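Local coordinates for protein peptidoglycan D,D-transpeptidase PbpA (Mycobacterium tuberculosis, PDB 3UN7) that probably cross-links the peptide stems of cell-wall peptidoglycan as a serine D,D-transpeptidase and takes part in regulating cell length, at residues Leu33-Ala38 against Val48-Glu53; Pro77-Ser82 against Gly103-Thr108; Pro128-Val133 against Ser148-Asp153; Pro284-Val289 against Tyr337-Leu342. All blocks are in the same frame, centred on the assembly; numbering follows the deposited sequence.

Contact 1 (Leu33-Ala38 against Val48-Glu53)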
loop_
_atom_site.group_PDB
_atom_site.type_symbol
_atom_site.label_atom_id
_atom_site.label_comp_id
_atom_site.label_asym_id
_atom_site.label_seq_id
_atom_site.Cartn_x
_atom_site.Cartn_y
_atom_site.Cartn_z
ATOM N N LEU A 33 11.941 -7.715 15.480
ATOM C CA LEU A 33 12.292 -6.994 14.273
ATOM C C LEU A 33 13.475 -6.094 14.547
ATOM O O LEU A 33 14.270 -5.850 13.654
ATOM C CB LEU A 33 11.117 -6.129 13.793
ATOM C CG LEU A 33 9.743 -6.782 13.566
ATOM C CD1 LEU A 33 8.870 -5.822 12.753
ATOM C CD2 LEU A 33 9.857 -8.149 12.869
ATOM N N ALA A 34 13.549 -5.560 15.771
ATOM C CA ALA A 34 14.646 -4.693 16.181
ATOM C C ALA A 34 14.897 -4.878 17.671
ATOM O O ALA A 34 13.948 -4.977 18.456
ATOM C CB ALA A 34 14.363 -3.193 15.838
ATOM N N TYR A 35 16.170 -4.969 18.048
ATOM C CA TYR A 35 16.558 -5.170 19.450
ATOM C C TYR A 35 17.971 -4.607 19.708
ATOM O O TYR A 35 18.693 -4.268 18.775
ATOM C CB TYR A 35 16.415 -6.652 19.880
ATOM C CG TYR A 35 17.354 -7.649 19.219
ATOM C CD1 TYR A 35 17.011 -8.272 18.017
ATOM C CD2 TYR A 35 18.566 -8.009 19.818
ATOM C CE1 TYR A 35 17.861 -9.209 17.416
ATOM C CE2 TYR A 35 19.418 -8.939 19.212
ATOM C CZ TYR A 35 19.059 -9.530 18.021
ATOM O OH TYR A 35 19.904 -10.457 17.428
ATOM N N SER A 36 18.344 -4.470 20.973
ATOM C CA SER A 36 19.622 -3.898 21.307
ATOM C C SER A 36 20.395 -4.914 22.119
ATOM O O SER A 36 19.827 -5.590 22.978
ATOM C CB SER A 36 19.460 -2.595 22.093
ATOM O OG SER A 36 18.974 -1.567 21.265
ATOM N N VAL A 37 21.690 -5.008 21.837
ATOM C CA VAL A 37 22.573 -5.946 22.557
ATOM C C VAL A 37 23.648 -5.181 23.299
ATOM O O VAL A 37 24.248 -4.263 22.746
ATOM C CB VAL A 37 23.249 -6.924 21.561
ATOM C CG1 VAL A 37 24.259 -7.837 22.261
ATOM C CG2 VAL A 37 22.205 -7.749 20.867
ATOM N N ALA A 38 23.906 -5.579 24.544
ATOM C CA ALA A 38 24.986 -5.013 25.336
ATOM C C ALA A 38 26.329 -5.363 24.704
ATOM O O ALA A 38 26.617 -6.529 24.455
ATOM C CB ALA A 38 24.933 -5.545 26.760
ATOM N N VAL A 48 20.305 -4.011 16.618
ATOM C CA VAL A 48 20.394 -5.140 15.684
ATOM C C VAL A 48 19.056 -5.356 14.971
ATOM O O VAL A 48 18.000 -5.302 15.605
ATOM C CB VAL A 48 20.847 -6.435 16.409
ATOM C CG1 VAL A 48 20.951 -7.613 15.427
ATOM C CG2 VAL A 48 22.206 -6.214 17.072
ATOM N N TYR A 49 19.116 -5.590 13.662
ATOM C CA TYR A 49 17.931 -5.815 12.825
ATOM C C TYR A 49 18.142 -7.173 12.192
ATOM O O TYR A 49 18.892 -7.271 11.214
ATOM C CB TYR A 49 17.823 -4.720 11.740
ATOM C CG TYR A 49 17.734 -3.335 12.344
ATOM C CD1 TYR A 49 18.881 -2.595 12.622
ATOM C CD2 TYR A 49 16.493 -2.779 12.675
ATOM C CE1 TYR A 49 18.796 -1.315 13.190
ATOM C CE2 TYR A 49 16.404 -1.520 13.270
ATOM C CZ TYR A 49 17.551 -0.800 13.521
ATOM O OH TYR A 49 17.441 0.449 14.083
ATOM N N PRO A 50 17.527 -8.226 12.761
ATOM C CA PRO A 50 17.835 -9.601 12.308
ATOM C C PRO A 50 17.267 -10.025 10.946
ATOM O O PRO A 50 17.755 -11.001 10.380
ATOM C CB PRO A 50 17.270 -10.482 13.435
ATOM C CG PRO A 50 16.138 -9.704 13.990
ATOM C CD PRO A 50 16.564 -8.226 13.879
ATOM N N ASN A 51 16.261 -9.319 10.421
ATOM C CA ASN A 51 15.811 -9.567 9.046
ATOM C C ASN A 51 15.707 -8.207 8.351
ATOM O O ASN A 51 14.597 -7.740 8.020
ATOM C CB ASN A 51 14.486 -10.346 9.022
ATOM C CG ASN A 51 14.214 -11.005 7.680
ATOM O OD1 ASN A 51 14.916 -10.759 6.695
ATOM N ND2 ASN A 51 13.194 -11.872 7.638
ATOM N N PRO A 52 16.871 -7.568 8.118
ATOM C CA PRO A 52 16.923 -6.106 8.019
ATOM C C PRO A 52 16.229 -5.503 6.790
ATOM O O PRO A 52 15.423 -4.586 6.948
ATOM C CB PRO A 52 18.423 -5.794 8.023
ATOM C CG PRO A 52 19.090 -7.051 7.532
ATOM C CD PRO A 52 18.188 -8.199 7.874
ATOM N N GLU A 53 16.509 -6.011 5.593
ATOM C CA GLU A 53 15.927 -5.418 4.370
ATOM C C GLU A 53 14.408 -5.603 4.337
ATOM O O GLU A 53 13.653 -4.681 3.970
ATOM C CB GLU A 53 16.570 -5.981 3.087
ATOM C CG GLU A 53 18.063 -5.697 2.966
ATOM C CD GLU A 53 18.634 -5.994 1.580
ATOM O OE1 GLU A 53 17.866 -6.340 0.657
ATOM O OE2 GLU A 53 19.871 -5.872 1.408
HETATM O O HOH W 1 14.715 -6.815 11.207
#
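Tyr35 and Val48 join strand 31-38 to the antiparallel edge strand 45-48 as a hydrogen-bonded pair. Tyr35 N donates to Val48 O at 3.1 Å, and Val48 N returns a bond to Tyr35 O at 2.7 Å. Ala34 CA adds a C-H...O contact to Val48 O. Past this pair comes Pro50, whose nitrogen carries no hydrogen to donate; its CD lies 3.3 Å from Leu33 O. A water takes over, donating to Leu33 O and accepting from Asn51 N.

The apolar contacts fall on two sides. The side chains of Tyr35 and Val48 run alongside each other in the same direction: with Tyr35 CG between the backbone N and the carbonyl carbon (chi1 67°), Val48 CB stands over one ring face toward the rim, a CH-pi contact 4.1 Å from the centroid. Val48 CG1 reaches the hydroxyl end, 3.6 Å from Tyr35 OH, while Pro50 CG meets the ring edge in plane, 3.9 Å from Tyr35 CE1. On the other side of the strands the methyl of Ala34 touches Tyr49 CE2 at 3.7 Å.

The direct pairing, with the tyrosine ring packed beside it, thus gives way to a water bridge where the chain leaves the sheet for helix 52-59.

Contact 2 (Pro77-Ser82 against Gly103-Thr108)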
loop_
_atom_site.group_PDB
_atom_site.type_symbol
_atom_site.label_atom_id
_atom_site.label_comp_id
_atom_site.label_asym_id
_atom_site.label_seq_id
_atom_site.Cartn_x
_atom_site.Cartn_y
_atom_site.Cartn_z
ATOM N N PRO A 77 10.153 7.474 22.411
ATOM C CA PRO A 77 10.008 7.614 23.864
ATOM C C PRO A 77 9.699 6.299 24.586
ATOM O O PRO A 77 10.170 6.083 25.705
ATOM C CB PRO A 77 8.843 8.592 24.010
ATOM C CG PRO A 77 8.764 9.318 22.700
ATOM C CD PRO A 77 9.124 8.262 21.698
ATOM N N ILE A 78 8.918 5.428 23.955
ATOM C CA ILE A 78 8.655 4.102 24.516
ATOM C C ILE A 78 9.931 3.250 24.452
ATOM O O ILE A 78 10.355 2.648 25.457
ATOM C CB ILE A 78 7.454 3.414 23.805
ATOM C CG1 ILE A 78 6.134 4.100 24.221
ATOM C CG2 ILE A 78 7.413 1.894 24.078
ATOM C CD1 ILE A 78 5.631 3.737 25.627
ATOM N N LEU A 79 10.567 3.239 23.282
ATOM C CA LEU A 79 11.718 2.369 23.077
ATOM C C LEU A 79 12.912 2.773 23.923
ATOM O O LEU A 79 13.634 1.906 24.424
ATOM C CB LEU A 79 12.095 2.288 21.585
ATOM C CG LEU A 79 11.006 1.630 20.739
ATOM C CD1 LEU A 79 11.219 1.919 19.270
ATOM C CD2 LEU A 79 11.007 0.128 21.000
ATOM N N ASN A 80 13.127 4.077 24.082
ATOM C CA ASN A 80 14.217 4.550 24.937
ATOM C C ASN A 80 13.842 4.702 26.420
ATOM O O ASN A 80 14.698 4.995 27.252
ATOM C CB ASN A 80 14.903 5.809 24.364
ATOM C CG ASN A 80 14.057 7.068 24.477
ATOM O OD1 ASN A 80 13.248 7.203 25.383
ATOM N ND2 ASN A 80 14.265 8.017 23.551
ATOM N N GLY A 81 12.572 4.481 26.742
ATOM C CA GLY A 81 12.107 4.471 28.136
ATOM C C GLY A 81 11.836 5.830 28.768
ATOM O O GLY A 81 11.625 5.910 29.972
ATOM N N SER A 82 11.829 6.898 27.959
ATOM C CA SER A 82 11.588 8.253 28.467
ATOM C C SER A 82 10.103 8.641 28.447
ATOM O O SER A 82 9.722 9.687 28.982
ATOM C CB SER A 82 12.413 9.280 27.685
ATOM O OG SER A 82 12.074 9.248 26.309
ATOM N N GLY A 103 10.672 0.276 26.777
ATOM C CA GLY A 103 9.478 -0.525 26.571
ATOM C C GLY A 103 9.483 -1.159 25.197
ATOM O O GLY A 103 10.415 -0.958 24.421
ATOM N N ASN A 104 8.442 -1.929 24.903
ATOM C CA ASN A 104 8.334 -2.686 23.658
ATOM C C ASN A 104 7.202 -2.195 22.784
ATOM O O ASN A 104 6.152 -1.773 23.281
ATOM C CB ASN A 104 8.088 -4.168 23.950
ATOM C CG ASN A 104 9.371 -4.971 24.060
ATOM O OD1 ASN A 104 10.444 -4.437 24.384
ATOM N ND2 ASN A 104 9.267 -6.286 23.778
ATOM N N VAL A 105 7.409 -2.302 21.475
ATOM C CA VAL A 105 6.404 -1.949 20.487
ATOM C C VAL A 105 6.021 -3.212 19.733
ATOM O O VAL A 105 6.836 -3.789 19.024
ATOM C CB VAL A 105 6.950 -0.924 19.480
ATOM C CG1 VAL A 105 5.942 -0.693 18.319
ATOM C CG2 VAL A 105 7.319 0.370 20.187
ATOM N N ASP A 106 4.766 -3.604 19.878
ATOM C CA ASP A 106 4.212 -4.775 19.226
ATOM C C ASP A 106 3.435 -4.347 17.981
ATOM O O ASP A 106 2.333 -3.819 18.092
ATOM C CB ASP A 106 3.291 -5.498 20.208
ATOM C CG ASP A 106 4.060 -6.245 21.293
ATOM O OD1 ASP A 106 5.325 -6.181 21.319
ATOM O OD2 ASP A 106 3.394 -6.911 22.127
ATOM N N THR A 107 4.024 -4.542 16.805
ATOM C CA THR A 107 3.374 -4.141 15.548
ATOM C C THR A 107 2.268 -5.109 15.125
ATOM O O THR A 107 2.120 -6.197 15.674
ATOM C CB THR A 107 4.388 -3.975 14.371
ATOM O OG1 THR A 107 4.825 -5.262 13.933
ATOM C CG2 THR A 107 5.594 -3.160 14.804
ATOM N N THR A 108 1.494 -4.691 14.136
ATOM C CA THR A 108 0.419 -5.501 13.586
ATOM C C THR A 108 0.908 -6.414 12.462
ATOM O O THR A 108 0.112 -7.149 11.885
ATOM C CB THR A 108 -0.674 -4.612 12.973
ATOM O OG1 THR A 108 -0.058 -3.654 12.088
ATOM C CG2 THR A 108 -1.427 -3.873 14.046
#
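The last turn of helix 76-79, carrying Ile78 and Leu79, packs against Gly103, just before strand 104-107, and Val105 within it. Gly103 N donates to Ile78 O at 2.7 Å, tilted 31° from the carbonyl plane. From the opposite face of that plane Gly81 N also reaches Ile78 O, at 3.2 Å, so one carbonyl both closes the end of the helix and holds the incoming strand. Gly81 has positive phi (81°), a conformation that favours glycine, and it turns the chain out of the helix. Around this glycine, Asn80 OD1 accepts from Ser82 N, an Asx turn, and from Ser82 OG on a lone pair.

Strand 104-107 lies inside the mixed sheet, between strands 26-28 and 339-343, and the helix end covers part of one face. Having no side chain, Gly103 lets Ile78 CG2 settle 3.9 Å from its carbonyl carbon. Leu79 and Val105 cross at about a right angle: the branch CD2 of Leu79 fits against Val105 CG2 at 3.8 Å and lies 3.6 Å from Gly103 O, a buried carbonyl oxygen with no polar partner in the model. On the reverse side of the strand, the amide of Asn104 turns to Gln25.

Contact 3 (Pro128-Val133 against Ser148-Asp153)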
loop_
_atom_site.group_PDB
_atom_site.type_symbol
_atom_site.label_atom_id
_atom_site.label_comp_id
_atom_site.label_asym_id
_atom_site.label_seq_id
_atom_site.Cartn_x
_atom_site.Cartn_y
_atom_site.Cartn_z
ATOM N N PRO A 128 14.579 -9.178 -9.178
ATOM C CA PRO A 128 13.859 -8.398 -8.166
ATOM C C PRO A 128 13.013 -7.289 -8.764
ATOM O O PRO A 128 13.392 -6.695 -9.782
ATOM C CB PRO A 128 14.978 -7.802 -7.306
ATOM C CG PRO A 128 16.181 -7.771 -8.214
ATOM C CD PRO A 128 16.031 -8.899 -9.186
ATOM N N CYS A 129 11.872 -7.028 -8.131
ATOM C CA CYS A 129 10.959 -5.961 -8.543
ATOM C C CYS A 129 11.186 -4.690 -7.732
ATOM O O CYS A 129 11.478 -4.764 -6.554
ATOM C CB CYS A 129 9.504 -6.396 -8.345
ATOM S SG CYS A 129 8.965 -7.795 -9.350
ATOM N N LYS A 130 11.022 -3.532 -8.365
ATOM C CA LYS A 130 10.955 -2.268 -7.644
ATOM C C LYS A 130 9.487 -1.966 -7.404
ATOM O O LYS A 130 8.655 -2.176 -8.280
ATOM C CB LYS A 130 11.596 -1.151 -8.454
ATOM C CG LYS A 130 11.705 0.190 -7.717
ATOM C CD LYS A 130 12.101 1.317 -8.667
ATOM C CE LYS A 130 13.555 1.230 -9.080
ATOM N NZ LYS A 130 13.840 2.206 -10.168
ATOM N N GLY A 131 9.152 -1.514 -6.204
ATOM C CA GLY A 131 7.746 -1.188 -5.902
ATOM C C GLY A 131 7.396 -1.435 -4.460
ATOM O O GLY A 131 8.247 -1.249 -3.566
ATOM N N ALA A 132 6.145 -1.839 -4.224
ATOM C CA ALA A 132 5.633 -2.005 -2.873
ATOM C C ALA A 132 4.522 -3.036 -2.788
ATOM O O ALA A 132 3.851 -3.337 -3.786
ATOM C CB ALA A 132 5.173 -0.653 -2.290
ATOM N N VAL A 133 4.364 -3.604 -1.594
ATOM C CA VAL A 133 3.250 -4.475 -1.282
ATOM C C VAL A 133 2.663 -4.065 0.069
ATOM O O VAL A 133 3.393 -3.839 1.040
ATOM C CB VAL A 133 3.672 -5.972 -1.214
ATOM C CG1 VAL A 133 2.498 -6.847 -0.766
ATOM C CG2 VAL A 133 4.233 -6.455 -2.562
ATOM N N SER A 148 8.586 -2.707 0.830
ATOM C CA SER A 148 9.122 -1.785 -0.177
ATOM C C SER A 148 10.363 -2.426 -0.788
ATOM O O SER A 148 11.104 -3.136 -0.096
ATOM C CB SER A 148 9.436 -0.417 0.450
ATOM O OG SER A 148 9.697 0.557 -0.554
ATOM N N SER A 149 10.575 -2.210 -2.084
ATOM C CA SER A 149 11.675 -2.851 -2.800
ATOM C C SER A 149 12.203 -1.875 -3.870
ATOM O O SER A 149 11.408 -1.219 -4.547
ATOM C CB SER A 149 11.191 -4.167 -3.423
ATOM O OG SER A 149 12.229 -4.887 -4.063
ATOM N N PRO A 150 13.537 -1.724 -3.992
ATOM C CA PRO A 150 14.596 -2.345 -3.192
ATOM C C PRO A 150 14.536 -1.800 -1.765
ATOM O O PRO A 150 13.883 -0.788 -1.524
ATOM C CB PRO A 150 15.890 -1.884 -3.890
ATOM C CG PRO A 150 15.513 -0.592 -4.574
ATOM C CD PRO A 150 14.087 -0.823 -5.027
ATOM N N SER A 151 15.188 -2.481 -0.829
ATOM C CA SER A 151 15.269 -1.997 0.544
ATOM C C SER A 151 16.745 -1.868 0.904
ATOM O O SER A 151 17.600 -1.952 0.027
ATOM C CB SER A 151 14.531 -2.944 1.484
ATOM O OG SER A 151 14.309 -2.337 2.748
ATOM N N TYR A 152 17.046 -1.656 2.179
ATOM C CA TYR A 152 18.411 -1.429 2.632
ATOM C C TYR A 152 18.591 -2.123 3.972
ATOM O O TYR A 152 17.620 -2.559 4.585
ATOM C CB TYR A 152 18.682 0.070 2.785
ATOM C CG TYR A 152 17.933 0.688 3.930
ATOM C CD1 TYR A 152 18.561 0.906 5.164
ATOM C CD2 TYR A 152 16.581 1.016 3.806
ATOM C CE1 TYR A 152 17.864 1.434 6.241
ATOM C CE2 TYR A 152 15.881 1.554 4.875
ATOM C CZ TYR A 152 16.526 1.753 6.088
ATOM O OH TYR A 152 15.830 2.301 7.139
ATOM N N ASP A 153 19.825 -2.180 4.442
ATOM C CA ASP A 153 20.124 -2.855 5.701
ATOM C C ASP A 153 20.323 -1.828 6.832
ATOM O O ASP A 153 21.363 -1.185 6.898
ATOM C CB ASP A 153 21.371 -3.723 5.500
ATOM C CG ASP A 153 21.792 -4.452 6.754
ATOM O OD1 ASP A 153 21.123 -4.320 7.796
ATOM O OD2 ASP A 153 22.802 -5.189 6.680
#
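Ser149 points its hydroxyl straight at the backbone of Cys129. With OG anti to the backbone N (chi1 -176°), it donates to Cys129 O at 2.6 Å, and the approach is nearly linear with the carbonyl, the C=O...OG angle being 177°. The same OG is hydrogen-bonded to Gln122 NE2, so this small side chain ties the strand end both to the neighbouring segment and to helix 111-123. Cys129 itself is also held by the disulfide to Cys125.

Next along, Gly131 and Ser149 form an antiparallel hydrogen-bonded pair: Gly131 N reaches Ser149 O at 2.8 Å, and Ser149 N reaches Gly131 O at 2.9 Å. Gly131 has backbone angles at which a CB would collide with the carbonyl before it, which explains the glycine. These strands, 131-136 and 143-149, are the beta hairpin at one side of the five-stranded antiparallel sheet of the transpeptidase domain.

Ala132 and Ser148, a non-hydrogen-bonded pair, turn to the face opposite Ser149. Their CA atoms come within 4.4 Å, a close approach suited to small residues, and Ser148 OG is hydrogen-bonded away from the hairpin partner, to Arg183 N and Thr181 O. At the open end of the ladder a cis peptide bond before Pro150 swings the chain away from the hairpin. There Lys130 and Pro150 cross obliquely: Lys130 CG rests 3.7 Å from Pro150 CD and 3.5 Å from Ser149 O, while the rest of the lysine, bent at chi3 (-73°), leads away from the contact.

Contact 4 (Pro284-Val289 against Tyr337-Leu342)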
loop_
_atom_site.group_PDB
_atom_site.type_symbol
_atom_site.label_atom_id
_atom_site.label_comp_id
_atom_site.label_asym_id
_atom_site.label_seq_id
_atom_site.Cartn_x
_atom_site.Cartn_y
_atom_site.Cartn_z
ATOM N N PRO A 284 -1.727 9.537 11.037
ATOM C CA PRO A 284 -0.470 8.801 11.171
ATOM C C PRO A 284 -0.743 7.371 11.635
ATOM O O PRO A 284 -1.763 7.115 12.272
ATOM C CB PRO A 284 0.298 9.600 12.223
ATOM C CG PRO A 284 -0.731 10.335 13.010
ATOM C CD PRO A 284 -1.950 10.510 12.128
ATOM N N THR A 285 0.152 6.442 11.309
ATOM C CA THR A 285 -0.134 5.014 11.493
ATOM C C THR A 285 0.600 4.264 12.621
ATOM O O THR A 285 0.302 3.094 12.825
ATOM C CB THR A 285 0.095 4.213 10.184
ATOM O OG1 THR A 285 1.454 4.365 9.773
ATOM C CG2 THR A 285 -0.874 4.657 9.042
ATOM N N PRO A 286 1.528 4.904 13.374
ATOM C CA PRO A 286 1.966 6.304 13.566
ATOM C C PRO A 286 2.977 6.812 12.550
ATOM O O PRO A 286 3.446 7.950 12.684
ATOM C CB PRO A 286 2.628 6.253 14.934
ATOM C CG PRO A 286 3.309 4.881 14.896
ATOM C CD PRO A 286 2.314 3.991 14.235
ATOM N N LEU A 287 3.315 5.994 11.550
ATOM C CA LEU A 287 4.127 6.474 10.425
ATOM C C LEU A 287 3.298 7.427 9.569
ATOM O O LEU A 287 2.118 7.173 9.331
ATOM C CB LEU A 287 4.650 5.325 9.549
ATOM C CG LEU A 287 5.420 4.199 10.238
ATOM C CD1 LEU A 287 6.105 3.315 9.219
ATOM C CD2 LEU A 287 6.450 4.784 11.201
ATOM N N GLN A 288 3.920 8.510 9.115
ATOM C CA GLN A 288 3.248 9.463 8.224
ATOM C C GLN A 288 3.073 8.852 6.832
ATOM O O GLN A 288 3.985 8.201 6.294
ATOM C CB GLN A 288 4.050 10.766 8.110
ATOM C CG GLN A 288 4.248 11.506 9.448
ATOM C CD GLN A 288 4.684 12.959 9.285
ATOM O OE1 GLN A 288 4.594 13.537 8.198
ATOM N NE2 GLN A 288 5.156 13.558 10.379
ATOM N N VAL A 289 1.901 9.074 6.260
ATOM C CA VAL A 289 1.572 8.586 4.913
ATOM C C VAL A 289 1.410 9.802 4.008
ATOM O O VAL A 289 0.769 10.783 4.398
ATOM C CB VAL A 289 0.283 7.758 4.943
ATOM C CG1 VAL A 289 -0.088 7.231 3.535
ATOM C CG2 VAL A 289 0.449 6.586 5.930
ATOM N N TYR A 337 -3.620 0.941 11.005
ATOM C CA TYR A 337 -2.640 1.124 12.059
ATOM C C TYR A 337 -1.610 0.023 12.019
ATOM O O TYR A 337 -1.928 -1.098 11.613
ATOM C CB TYR A 337 -3.311 1.213 13.433
ATOM C CG TYR A 337 -4.029 -0.034 13.924
ATOM C CD1 TYR A 337 -3.427 -0.882 14.857
ATOM C CD2 TYR A 337 -5.341 -0.321 13.519
ATOM C CE1 TYR A 337 -4.085 -2.004 15.345
ATOM C CE2 TYR A 337 -6.008 -1.449 14.000
ATOM C CZ TYR A 337 -5.365 -2.283 14.915
ATOM O OH TYR A 337 -5.988 -3.399 15.414
ATOM N N LEU A 338 -0.394 0.370 12.470
ATOM C CA LEU A 338 0.779 -0.496 12.430
ATOM C C LEU A 338 1.178 -0.968 13.816
ATOM O O LEU A 338 1.914 -1.946 13.955
ATOM C CB LEU A 338 1.958 0.280 11.832
ATOM C CG LEU A 338 3.298 -0.411 11.597
ATOM C CD1 LEU A 338 3.063 -1.628 10.707
ATOM C CD2 LEU A 338 4.252 0.598 10.898
ATOM N N VAL A 339 0.739 -0.244 14.845
ATOM C CA VAL A 339 1.117 -0.576 16.217
ATOM C C VAL A 339 -0.091 -1.088 16.984
ATOM O O VAL A 339 -1.034 -0.346 17.220
ATOM C CB VAL A 339 1.801 0.604 16.932
ATOM C CG1 VAL A 339 2.158 0.219 18.405
ATOM C CG2 VAL A 339 3.100 0.979 16.189
ATOM N N GLY A 340 -0.052 -2.360 17.368
ATOM C CA GLY A 340 -1.152 -2.981 18.120
ATOM C C GLY A 340 -1.114 -2.681 19.602
ATOM O O GLY A 340 -2.153 -2.477 20.238
ATOM N N SER A 341 0.084 -2.687 20.176
ATOM C CA SER A 341 0.219 -2.361 21.589
ATOM C C SER A 341 1.614 -1.895 21.976
ATOM O O SER A 341 2.592 -2.182 21.298
ATOM C CB SER A 341 -0.244 -3.525 22.485
ATOM O OG SER A 341 0.508 -4.695 22.252
ATOM N N LEU A 342 1.665 -1.136 23.066
ATOM C CA LEU A 342 2.899 -0.689 23.686
ATOM C C LEU A 342 2.949 -1.337 25.056
ATOM O O LEU A 342 1.936 -1.392 25.753
ATOM C CB LEU A 342 2.895 0.845 23.839
ATOM C CG LEU A 342 2.754 1.667 22.542
ATOM C CD1 LEU A 342 2.575 3.138 22.884
ATOM C CD2 LEU A 342 3.975 1.434 21.640
HETATM O O HOH W 2 -0.746 2.227 15.346
#
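Leu338 presses into the bend formed by Thr285, Pro286 and Leu287. Its CB sits 3.4 Å from Thr285 O; CG is anti to the backbone N (chi1 -176°), and from it the branch CD2 meets Leu287. This branch is the bump, resting against the CG-CD1 side of Leu287, with Leu338 CD2 3.7 Å from Leu287 CD1, the two leucines meeting obliquely. Beside this, the ring of Pro286 offers its CD edge to the second bump, Val339 CG2, at 3.7 Å; the two side chains cross at about a right angle. Leu71 of helix 70-74 touches Pro286, Leu287 and Val339, so the three share an apolar neighbour.

The hollow owes its shape to the loop's own backbone. A cis peptide bond precedes Pro286, and Leu287 O is gripped by both Thr285 N and Thr285 OG1, each at 2.9 Å, which curls the chain back on itself. Threonine suits this place because its hydroxyl can reach over to that carbonyl. Thr285 O, at this curl, receives Leu338 N at 2.8 Å. A water also donates to Thr285 O and accepts from Val339 N.

Thus one carbonyl takes the N-H of Leu338, just before the strand, directly and that of Val339, the first strand residue, through water: the polar bonds join the loop to the backbone of 337-342, and the aliphatic branches pack beside them.

How the contacts relate
Contacts 1, 2 and 4 all reach the same mixed sheet, whereas contact 3 belongs to the five-stranded sheet of the transpeptidase domain. Contact 1, at the sheet's edge, is only partly buried and uses an aromatic ring; the other three are buried, though contact 4, like contact 1, holds a bridging water. Contacts 2 and 4 meet directly, since strands 104-107 and 339-343 are neighbours: Thr108 N and Gly340 N bond to Leu338 O and Asp106 O, and Val105 packs on Leu342. Both rest on aliphatic groups and a carbonyl that accepts twice, while contact 3 relies on backbone pairing and a serine hydroxyl. Contact 1 touches contact 3 through Glu53 O and Ser151 OG. All four lie away from Ser193, the probable acyl-ester nucleophile.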